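Local coordinates for protein MdbA (Actinomyces oris, PDB 4Z7X) that is a thiol-disulfide oxidoreductase of the thioredoxin superfamily that probably forms disulfide bonds in exported proteins, in a pathway linked to sortase-mediated pilus assembly, at residues Gln28-Ala39 / Lys176-Ala187; Glu103-Ala111 / Ser144-Val152. All coordinates share one frame; numbering follows the deposited sequence.

Interaction 1: residues Gln28-Ala39 / Lys176-Ala187; sequences QGGIPKQVLSDA and KYGKWVKLGDEA. With 3CX ((2S)-3-(cyclohexylamino)-2-hydroxypropane-1-sulfonic acid), chain C.
P32 lies over one face of the W180 indole, its CD 3.8 Å from the centroid of the five-membered ring in a CH-pi contact, while CG leans toward the six-membered ring. At the indole edge, NE1 gives a nearly straight hydrogen bond to the backbone A39 O (2.9 Å, 171° at the hydrogen), with the acceptor close to the ring plane. With chi1 at -176°, the indole swings out opposite the backbone nitrogen and under the loop 28-39. The Y177 ring meets the backbone carbon of I31 at its edge and has K176 CG over one face.

K179, bent at chi3, donates hydrogen bonds from NZ to two oxygens, G29 O at 2.8 Å and Q28 OE1 at 3.0 Å. Farther along the helix, L183 CD2 packs against I31 CD1 (3.8 Å), and A39 CB presses tightly on G184 CA at 3.5 Å.

The contact thus lays the irregular loop that precedes strand 41-43 along helix 178-190. M109, M112 and L116 of helix 103-118 also pack on W180, as does P96 of strand 91-96; Y177 OH hydrogen-bonds D117, while D38 hydrogen-bonds S40 and forms a salt bridge with R191.

Interaction 2: residues Glu103-Ala111 / Ser144-Val152; sequences EWTSVVMNA and SNMTVEGLV
L151 is the knob of this contact: its side chain fits into a hollow on helix 103-118 bounded by W104, V107, V108 and A111. CD1 touches all four walls, with V107 CG1 at 3.6 Å and A111 CB at 4.1 Å, while L151 CG rests against W104 CH2 at 3.8 Å. V148, a turn earlier, adds a shallower bump, its CG2 lying 4.2 Å from V107 CG1.

This is a single knob-into-hole fit between two helices, consistent with the helical insertion of DsbA-like members of the thioredoxin superfamily. The axes of the short segments 103-111 and 148-152 run 10.4 Å apart at their closest and cross at -40°.

At the other end the large bump is the W104 indole, which a chi1 of 177° carries beyond its own helix toward the turn at M146 and T147. Selenomethionine M146 curls back over it: CE sits 3.5 Å from the centroid of the five-membered ring, almost on the normal, and SE stands farther out above the same face in a Met-aromatic contact. V108 CG2 covers the opposite face, and the indole thus lies between two methyl groups, both offset toward the rim. T147 N-caps helix 148-157, its OG1 accepting from G150 N at 2.9 Å. M146 also packs on I133, F134 and A137 of helix 123-140.

How the interactions relate
Interaction 2 is nested in the loop closed by interaction 1, their centres about 17 Å apart. They meet where helix 103-118 passes the start of helix 178-190: N110 OD1 lies 2.8 Å from Y177 N, probably a hydrogen bond. The M109 side chain points away from 144-152, CE coming 3.8 Å from V181 CA, and the backbone M109 O is 3.3 Å from W180 CZ3. Helix 103-118 thus lies between helices 178-190 and 148-157, touching each. Only interaction 1 reaches the 3CX ligand, Q34 OE1 lying 3.6 Å from its CAH; T42, G44, E45 and G46 also hydrogen-bond it. Interaction 2 instead borders the probable redox site: W104 and T105 touch S66, beside the CxxC pair C67 and C70.

Interaction 1: residues Gln28-Ala39 / Lys176-Ala187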
loop_
_atom_site.group_PDB
_atom_site.type_symbol
_atom_site.label_atom_id
_atom_site.label_comp_id
_atom_site.label_asym_id
_atom_site.label_seq_id
_atom_site.Cartn_x
_atom_site.Cartn_y
_atom_site.Cartn_z
ATOM N N GLN A 28 -3.643 6.860 16.917
ATOM C CA GLN A 28 -5.052 6.985 17.175
ATOM C C GLN A 28 -5.740 5.639 17.156
ATOM O O GLN A 28 -5.376 4.741 16.390
ATOM C CB GLN A 28 -5.742 7.824 16.089
ATOM C CG GLN A 28 -5.516 9.286 16.186
ATOM C CD GLN A 28 -6.362 9.962 15.191
ATOM O OE1 GLN A 28 -7.598 9.911 15.270
ATOM N NE2 GLN A 28 -5.720 10.550 14.201
ATOM N N GLY A 29 -6.801 5.540 17.945
ATOM C CA GLY A 29 -7.687 4.378 17.872
ATOM C C GLY A 29 -8.266 4.278 16.472
ATOM O O GLY A 29 -8.550 5.276 15.848
ATOM N N GLY A 30 -8.414 3.066 15.963
ATOM C CA GLY A 30 -8.960 2.885 14.627
ATOM C C GLY A 30 -8.018 3.070 13.468
ATOM O O GLY A 30 -8.444 3.019 12.312
ATOM N N ILE A 31 -6.761 3.324 13.765
ATOM C CA ILE A 31 -5.755 3.479 12.752
ATOM C C ILE A 31 -4.593 2.572 13.130
ATOM O O ILE A 31 -4.183 2.529 14.294
ATOM C CB ILE A 31 -5.301 4.969 12.648
ATOM C CG1 ILE A 31 -6.530 5.866 12.341
ATOM C CG2 ILE A 31 -4.186 5.144 11.604
ATOM C CD1 ILE A 31 -6.239 7.338 12.206
ATOM N N PRO A 32 -4.025 1.828 12.142
ATOM C CA PRO A 32 -2.924 0.931 12.537
ATOM C C PRO A 32 -1.784 1.666 13.251
ATOM O O PRO A 32 -1.474 2.820 12.935
ATOM C CB PRO A 32 -2.482 0.291 11.235
ATOM C CG PRO A 32 -3.677 0.446 10.332
ATOM C CD PRO A 32 -4.292 1.755 10.723
ATOM N N LYS A 33 -1.163 0.973 14.206
ATOM C CA LYS A 33 -0.146 1.594 15.061
ATOM C C LYS A 33 1.036 2.183 14.316
ATOM O O LYS A 33 1.613 3.157 14.760
ATOM C CB LYS A 33 0.371 0.550 16.062
ATOM C CG LYS A 33 -0.657 0.082 17.080
ATOM C CD LYS A 33 -0.159 -1.175 17.819
ATOM C CE LYS A 33 -0.301 -2.445 16.957
ATOM N NZ LYS A 33 0.221 -3.706 17.578
ATOM N N GLN A 34 1.446 1.564 13.224
ATOM C CA GLN A 34 2.619 2.029 12.495
ATOM C C GLN A 34 2.256 2.985 11.340
ATOM O O GLN A 34 3.117 3.420 10.614
ATOM C CB GLN A 34 3.498 0.850 12.029
ATOM C CG GLN A 34 4.057 -0.005 13.170
ATOM C CD GLN A 34 5.286 -0.812 12.785
ATOM O OE1 GLN A 34 6.349 -0.241 12.519
ATOM N NE2 GLN A 34 5.163 -2.166 12.789
ATOM N N VAL A 35 0.975 3.306 11.172
ATOM C CA VAL A 35 0.534 4.231 10.136
ATOM C C VAL A 35 0.802 5.676 10.544
ATOM O O VAL A 35 0.633 6.081 11.683
ATOM C CB VAL A 35 -0.950 3.957 9.736
ATOM C CG1 VAL A 35 -1.619 5.169 9.116
ATOM C CG2 VAL A 35 -0.987 2.752 8.749
ATOM N N LEU A 36 1.172 6.457 9.555
ATOM C CA LEU A 36 1.508 7.858 9.728
ATOM C C LEU A 36 0.267 8.748 9.709
ATOM O O LEU A 36 -0.843 8.299 9.417
ATOM C CB LEU A 36 2.498 8.266 8.659
ATOM C CG LEU A 36 3.832 7.551 8.662
ATOM C CD1 LEU A 36 4.658 8.028 7.516
ATOM C CD2 LEU A 36 4.589 7.780 9.941
ATOM N N SER A 37 0.475 10.037 9.985
ATOM C CA SER A 37 -0.621 10.973 10.161
ATOM C C SER A 37 -1.385 11.238 8.869
ATOM O O SER A 37 -2.484 11.791 8.898
ATOM C CB SER A 37 -0.096 12.291 10.733
ATOM O OG SER A 37 0.838 12.892 9.863
ATOM N N ASP A 38 -0.791 10.834 7.731
ATOM C CA ASP A 38 -1.466 10.957 6.416
ATOM C C ASP A 38 -2.022 9.644 5.897
ATOM O O ASP A 38 -2.352 9.535 4.731
ATOM C CB ASP A 38 -0.563 11.608 5.379
ATOM C CG ASP A 38 0.592 10.731 4.974
ATOM O OD1 ASP A 38 0.804 9.688 5.672
ATOM O OD2 ASP A 38 1.308 11.094 3.998
ATOM N N ALA A 39 -2.145 8.660 6.783
ATOM C CA ALA A 39 -2.649 7.321 6.479
ATOM C C ALA A 39 -1.655 6.370 5.798
ATOM O O ALA A 39 -1.994 5.220 5.578
ATOM C CB ALA A 39 -3.970 7.357 5.709
ATOM N N LYS A 176 -13.419 -1.837 12.115
ATOM C CA LYS A 176 -12.446 -1.466 13.113
ATOM C C LYS A 176 -11.548 -0.292 12.648
ATOM O O LYS A 176 -11.200 0.589 13.457
ATOM C CB LYS A 176 -11.552 -2.647 13.470
ATOM C CG LYS A 176 -10.486 -2.334 14.516
ATOM C CD LYS A 176 -9.723 -3.596 14.936
ATOM C CE LYS A 176 -8.624 -3.274 15.948
ATOM N NZ LYS A 176 -9.319 -2.966 17.230
ATOM N N TYR A 177 -11.149 -0.340 11.382
ATOM C CA TYR A 177 -10.257 0.648 10.826
ATOM C C TYR A 177 -10.924 1.668 9.925
ATOM O O TYR A 177 -10.278 2.305 9.076
ATOM C CB TYR A 177 -9.027 -0.015 10.132
ATOM C CG TYR A 177 -8.202 -0.888 11.075
ATOM C CD1 TYR A 177 -7.245 -0.347 11.923
ATOM C CD2 TYR A 177 -8.397 -2.256 11.131
ATOM C CE1 TYR A 177 -6.503 -1.133 12.782
ATOM C CE2 TYR A 177 -7.649 -3.060 11.984
ATOM C CZ TYR A 177 -6.700 -2.498 12.817
ATOM O OH TYR A 177 -5.954 -3.290 13.693
ATOM N N GLY A 178 -12.203 1.922 10.167
ATOM C CA GLY A 178 -12.904 2.943 9.389
ATOM C C GLY A 178 -12.279 4.294 9.464
ATOM O O GLY A 178 -12.351 5.036 8.509
ATOM N N LYS A 179 -11.679 4.632 10.611
ATOM C CA LYS A 179 -10.982 5.921 10.720
ATOM C C LYS A 179 -9.784 6.015 9.792
ATOM O O LYS A 179 -9.452 7.087 9.257
ATOM C CB LYS A 179 -10.501 6.205 12.153
ATOM C CG LYS A 179 -11.625 6.588 13.092
ATOM C CD LYS A 179 -11.115 6.751 14.532
ATOM C CE LYS A 179 -10.007 7.771 14.703
ATOM N NZ LYS A 179 -9.595 7.830 16.148
ATOM N N TRP A 180 -9.147 4.888 9.571
ATOM C CA TRP A 180 -7.994 4.863 8.668
ATOM C C TRP A 180 -8.438 5.102 7.232
ATOM O O TRP A 180 -7.810 5.842 6.487
ATOM C CB TRP A 180 -7.302 3.500 8.759
ATOM C CG TRP A 180 -6.047 3.366 7.956
ATOM C CD1 TRP A 180 -5.183 4.340 7.614
ATOM C CD2 TRP A 180 -5.538 2.161 7.399
ATOM N NE1 TRP A 180 -4.126 3.816 6.890
ATOM C CE2 TRP A 180 -4.321 2.471 6.762
ATOM C CE3 TRP A 180 -5.962 0.838 7.415
ATOM C CZ2 TRP A 180 -3.564 1.525 6.096
ATOM C CZ3 TRP A 180 -5.211 -0.106 6.745
ATOM C CH2 TRP A 180 -4.017 0.228 6.126
ATOM N N VAL A 181 -9.519 4.449 6.833
ATOM C CA VAL A 181 -10.099 4.640 5.498
ATOM C C VAL A 181 -10.447 6.128 5.297
ATOM O O VAL A 181 -10.075 6.745 4.298
ATOM C CB VAL A 181 -11.341 3.752 5.318
ATOM C CG1 VAL A 181 -12.021 4.001 3.997
ATOM C CG2 VAL A 181 -10.984 2.280 5.491
ATOM N N LYS A 182 -11.117 6.719 6.293
ATOM C CA LYS A 182 -11.480 8.118 6.209
ATOM C C LYS A 182 -10.214 9.018 6.080
ATOM O O LYS A 182 -10.191 9.979 5.298
ATOM C CB LYS A 182 -12.361 8.505 7.418
ATOM C CG LYS A 182 -13.774 7.927 7.309
ATOM C CD LYS A 182 -14.778 8.341 8.406
ATOM C CE LYS A 182 -14.961 7.313 9.533
ATOM N NZ LYS A 182 -16.027 6.279 9.304
ATOM N N LEU A 183 -9.175 8.706 6.826
ATOM C CA LEU A 183 -7.964 9.527 6.812
ATOM C C LEU A 183 -7.276 9.444 5.450
ATOM O O LEU A 183 -6.747 10.450 4.947
ATOM C CB LEU A 183 -7.003 9.085 7.919
ATOM C CG LEU A 183 -5.735 9.894 8.085
ATOM C CD1 LEU A 183 -6.016 11.344 8.482
ATOM C CD2 LEU A 183 -4.874 9.256 9.172
ATOM N N GLY A 184 -7.257 8.259 4.862
ATOM C CA GLY A 184 -6.576 8.137 3.554
ATOM C C GLY A 184 -7.287 8.981 2.508
ATOM O O GLY A 184 -6.676 9.603 1.666
ATOM N N ASP A 185 -8.607 8.964 2.546
ATOM C CA ASP A 185 -9.393 9.807 1.637
ATOM C C ASP A 185 -9.142 11.290 1.949
ATOM O O ASP A 185 -8.999 12.089 1.045
ATOM C CB ASP A 185 -10.864 9.521 1.805
ATOM C CG ASP A 185 -11.297 8.312 1.103
ATOM O OD1 ASP A 185 -10.676 7.955 0.063
ATOM O OD2 ASP A 185 -12.319 7.736 1.559
ATOM N N GLU A 186 -9.069 11.648 3.227
ATOM C CA GLU A 186 -8.812 13.034 3.619
ATOM C C GLU A 186 -7.470 13.520 3.086
ATOM O O GLU A 186 -7.343 14.650 2.603
ATOM C CB GLU A 186 -8.872 13.177 5.148
ATOM C CG GLU A 186 -8.700 14.604 5.636
ATOM C CD GLU A 186 -8.651 14.765 7.137
ATOM O OE1 GLU A 186 -8.713 13.760 7.887
ATOM O OE2 GLU A 186 -8.509 15.934 7.567
ATOM N N ALA A 187 -6.464 12.676 3.203
ATOM C CA ALA A 187 -5.120 13.016 2.768
ATOM C C ALA A 187 -5.032 13.143 1.232
ATOM O O ALA A 187 -4.364 14.027 0.690
ATOM C CB ALA A 187 -4.120 12.014 3.301
HETATM O OAA 3CX C . 14.499 -0.335 9.641
HETATM O OAB 3CX C . 13.516 1.057 7.753
HETATM O OAC 3CX C . 10.415 0.513 7.472
HETATM O OAD 3CX C . 13.012 1.666 9.949
HETATM C CAE 3CX C . 4.654 -2.599 8.244
HETATM C CAF 3CX C . 4.518 -1.355 9.082
HETATM C CAG 3CX C . 5.966 -3.362 8.379
HETATM C CAH 3CX C . 5.792 -0.513 8.998
HETATM C CAI 3CX C . 7.247 -2.563 8.323
HETATM C CAJ 3CX C . 9.431 -0.730 9.211
HETATM C CAK 3CX C . 11.900 -0.413 9.191
HETATM N NAL 3CX C . 8.147 -0.202 8.710
HETATM C CAM 3CX C . 10.549 0.234 8.848
HETATM C CAN 3CX C . 7.010 -1.080 8.284
HETATM S SAO 3CX C . 13.259 0.545 9.074
#

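Interaction 2: residues Glu103-Ala111 / Ser144-Val152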
loop_
_atom_site.group_PDB
_atom_site.type_symbol
_atom_site.label_atom_id
_atom_site.label_comp_id
_atom_site.label_asym_id
_atom_site.label_seq_id
_atom_site.Cartn_x
_atom_site.Cartn_y
_atom_site.Cartn_z
ATOM N N GLU A 103 -16.981 -0.695 -1.512
ATOM C CA GLU A 103 -16.847 -1.262 -0.179
ATOM C C GLU A 103 -15.731 -2.310 -0.086
ATOM O O GLU A 103 -15.140 -2.463 0.971
ATOM C CB GLU A 103 -18.165 -1.799 0.374
ATOM C CG GLU A 103 -19.178 -0.702 0.629
ATOM C CD GLU A 103 -18.653 0.389 1.547
ATOM O OE1 GLU A 103 -18.586 1.534 1.079
ATOM O OE2 GLU A 103 -18.309 0.096 2.729
ATOM N N TRP A 104 -15.396 -2.990 -1.194
ATOM C CA TRP A 104 -14.224 -3.890 -1.212
ATOM C C TRP A 104 -12.979 -3.210 -0.615
ATOM O O TRP A 104 -12.240 -3.834 0.125
ATOM C CB TRP A 104 -13.916 -4.373 -2.628
ATOM C CG TRP A 104 -12.698 -5.219 -2.738
ATOM C CD1 TRP A 104 -11.589 -4.954 -3.486
ATOM C CD2 TRP A 104 -12.460 -6.487 -2.107
ATOM N NE1 TRP A 104 -10.682 -5.967 -3.383
ATOM C CE2 TRP A 104 -11.182 -6.928 -2.542
ATOM C CE3 TRP A 104 -13.195 -7.302 -1.227
ATOM C CZ2 TRP A 104 -10.617 -8.128 -2.110
ATOM C CZ3 TRP A 104 -12.617 -8.513 -0.802
ATOM C CH2 TRP A 104 -11.354 -8.905 -1.246
ATOM N N THR A 105 -12.770 -1.926 -0.908
ATOM C CA THR A 105 -11.647 -1.216 -0.349
ATOM C C THR A 105 -11.677 -1.204 1.171
ATOM O O THR A 105 -10.618 -1.397 1.792
ATOM C CB THR A 105 -11.577 0.205 -0.933
ATOM O OG1 THR A 105 -11.459 0.082 -2.354
ATOM C CG2 THR A 105 -10.420 1.014 -0.346
ATOM N N SER A 106 -12.855 -0.987 1.774
ATOM C CA SER A 106 -12.945 -1.039 3.225
ATOM C C SER A 106 -12.688 -2.454 3.753
ATOM O O SER A 106 -12.108 -2.623 4.811
ATOM C CB SER A 106 -14.299 -0.542 3.740
ATOM O OG SER A 106 -14.440 0.866 3.515
ATOM N N VAL A 107 -13.183 -3.461 3.043
ATOM C CA VAL A 107 -12.955 -4.844 3.464
ATOM C C VAL A 107 -11.448 -5.119 3.509
ATOM O O VAL A 107 -10.913 -5.599 4.533
ATOM C CB VAL A 107 -13.685 -5.828 2.562
ATOM C CG1 VAL A 107 -13.360 -7.264 2.944
ATOM C CG2 VAL A 107 -15.193 -5.592 2.646
ATOM N N VAL A 108 -10.776 -4.814 2.410
ATOM C CA VAL A 108 -9.330 -5.035 2.338
ATOM C C VAL A 108 -8.591 -4.193 3.373
ATOM O O VAL A 108 -7.697 -4.718 4.058
ATOM C CB VAL A 108 -8.730 -4.759 0.948
ATOM C CG1 VAL A 108 -7.238 -5.037 0.971
ATOM C CG2 VAL A 108 -9.398 -5.592 -0.116
HETATM N N MSE A 109 -8.965 -2.904 3.517
HETATM C CA MSE A 109 -8.264 -2.065 4.494
HETATM C C MSE A 109 -8.433 -2.569 5.930
HETATM O O MSE A 109 -7.524 -2.480 6.746
HETATM C CB MSE A 109 -8.585 -0.577 4.329
HETATM C CG MSE A 109 -7.925 -0.074 3.061
HETATM SE SE MSE A 109 -8.188 1.839 2.780
HETATM C CE MSE A 109 -7.195 2.471 4.323
ATOM N N ASN A 110 -9.600 -3.089 6.273
ATOM C CA ASN A 110 -9.765 -3.645 7.598
ATOM C C ASN A 110 -8.884 -4.870 7.829
ATOM O O ASN A 110 -8.283 -5.011 8.886
ATOM C CB ASN A 110 -11.247 -3.944 7.852
ATOM C CG ASN A 110 -11.975 -2.716 8.348
ATOM O OD1 ASN A 110 -11.687 -2.273 9.442
ATOM N ND2 ASN A 110 -12.902 -2.160 7.568
ATOM N N ALA A 111 -8.762 -5.744 6.826
ATOM C CA ALA A 111 -7.897 -6.908 6.963
ATOM C C ALA A 111 -6.421 -6.463 6.985
ATOM O O ALA A 111 -5.636 -6.955 7.786
ATOM C CB ALA A 111 -8.109 -7.888 5.825
ATOM N N SER A 144 -15.637 -14.637 -6.751
ATOM C CA SER A 144 -16.019 -15.391 -5.550
ATOM C C SER A 144 -15.067 -15.232 -4.355
ATOM O O SER A 144 -15.443 -15.546 -3.220
ATOM C CB SER A 144 -16.224 -16.896 -5.868
ATOM O OG SER A 144 -15.021 -17.547 -6.252
ATOM N N ASN A 145 -13.820 -14.855 -4.629
ATOM C CA ASN A 145 -12.807 -14.646 -3.590
ATOM C C ASN A 145 -12.747 -13.218 -3.087
ATOM O O ASN A 145 -11.908 -12.902 -2.206
ATOM C CB ASN A 145 -11.420 -15.000 -4.126
ATOM C CG ASN A 145 -11.322 -16.425 -4.535
ATOM O OD1 ASN A 145 -11.693 -17.328 -3.773
ATOM N ND2 ASN A 145 -10.858 -16.654 -5.753
HETATM N N MSE A 146 -13.603 -12.349 -3.620
HETATM C CA MSE A 146 -13.649 -10.936 -3.148
HETATM C C MSE A 146 -14.499 -10.834 -1.895
HETATM O O MSE A 146 -15.572 -10.190 -1.871
HETATM C CB MSE A 146 -14.095 -10.018 -4.270
HETATM C CG MSE A 146 -13.040 -10.056 -5.362
HETATM SE SE MSE A 146 -13.491 -8.763 -6.753
HETATM C CE MSE A 146 -13.076 -7.113 -5.784
ATOM N N THR A 147 -14.041 -11.555 -0.863
ATOM C CA THR A 147 -14.754 -11.700 0.383
ATOM C C THR A 147 -13.750 -11.740 1.520
ATOM O O THR A 147 -12.541 -11.890 1.275
ATOM C CB THR A 147 -15.490 -13.050 0.400
ATOM O OG1 THR A 147 -14.546 -14.113 0.287
ATOM C CG2 THR A 147 -16.506 -13.156 -0.736
ATOM N N VAL A 148 -14.245 -11.674 2.759
ATOM C CA VAL A 148 -13.396 -11.917 3.921
ATOM C C VAL A 148 -12.698 -13.295 3.822
ATOM O O VAL A 148 -11.502 -13.423 4.077
ATOM C CB VAL A 148 -14.183 -11.805 5.252
ATOM C CG1 VAL A 148 -13.316 -12.212 6.423
ATOM C CG2 VAL A 148 -14.653 -10.387 5.404
ATOM N N GLU A 149 -13.446 -14.313 3.405
ATOM C CA GLU A 149 -12.911 -15.658 3.320
ATOM C C GLU A 149 -11.782 -15.728 2.289
ATOM O O GLU A 149 -10.787 -16.383 2.520
ATOM C CB GLU A 149 -14.045 -16.630 2.972
ATOM C CG GLU A 149 -15.069 -16.751 4.107
ATOM C CD GLU A 149 -15.959 -15.517 4.392
ATOM O OE1 GLU A 149 -16.365 -14.795 3.436
ATOM O OE2 GLU A 149 -16.288 -15.282 5.604
ATOM N N GLY A 150 -11.923 -14.964 1.200
ATOM C CA GLY A 150 -10.896 -14.851 0.184
ATOM C C GLY A 150 -9.655 -14.189 0.740
ATOM O O GLY A 150 -8.538 -14.573 0.415
ATOM N N LEU A 151 -9.833 -13.157 1.552
ATOM C CA LEU A 151 -8.666 -12.517 2.190
ATOM C C LEU A 151 -7.998 -13.407 3.218
ATOM O O LEU A 151 -6.800 -13.344 3.369
ATOM C CB LEU A 151 -9.038 -11.186 2.831
ATOM C CG LEU A 151 -9.410 -10.072 1.827
ATOM C CD1 LEU A 151 -10.187 -8.956 2.491
ATOM C CD2 LEU A 151 -8.135 -9.569 1.121
ATOM N N VAL A 152 -8.768 -14.198 3.947
ATOM C CA VAL A 152 -8.188 -15.205 4.851
ATOM C C VAL A 152 -7.314 -16.165 4.007
ATOM O O VAL A 152 -6.188 -16.487 4.363
ATOM C CB VAL A 152 -9.277 -15.952 5.614
ATOM C CG1 VAL A 152 -8.692 -17.129 6.368
ATOM C CG2 VAL A 152 -9.973 -15.011 6.633
#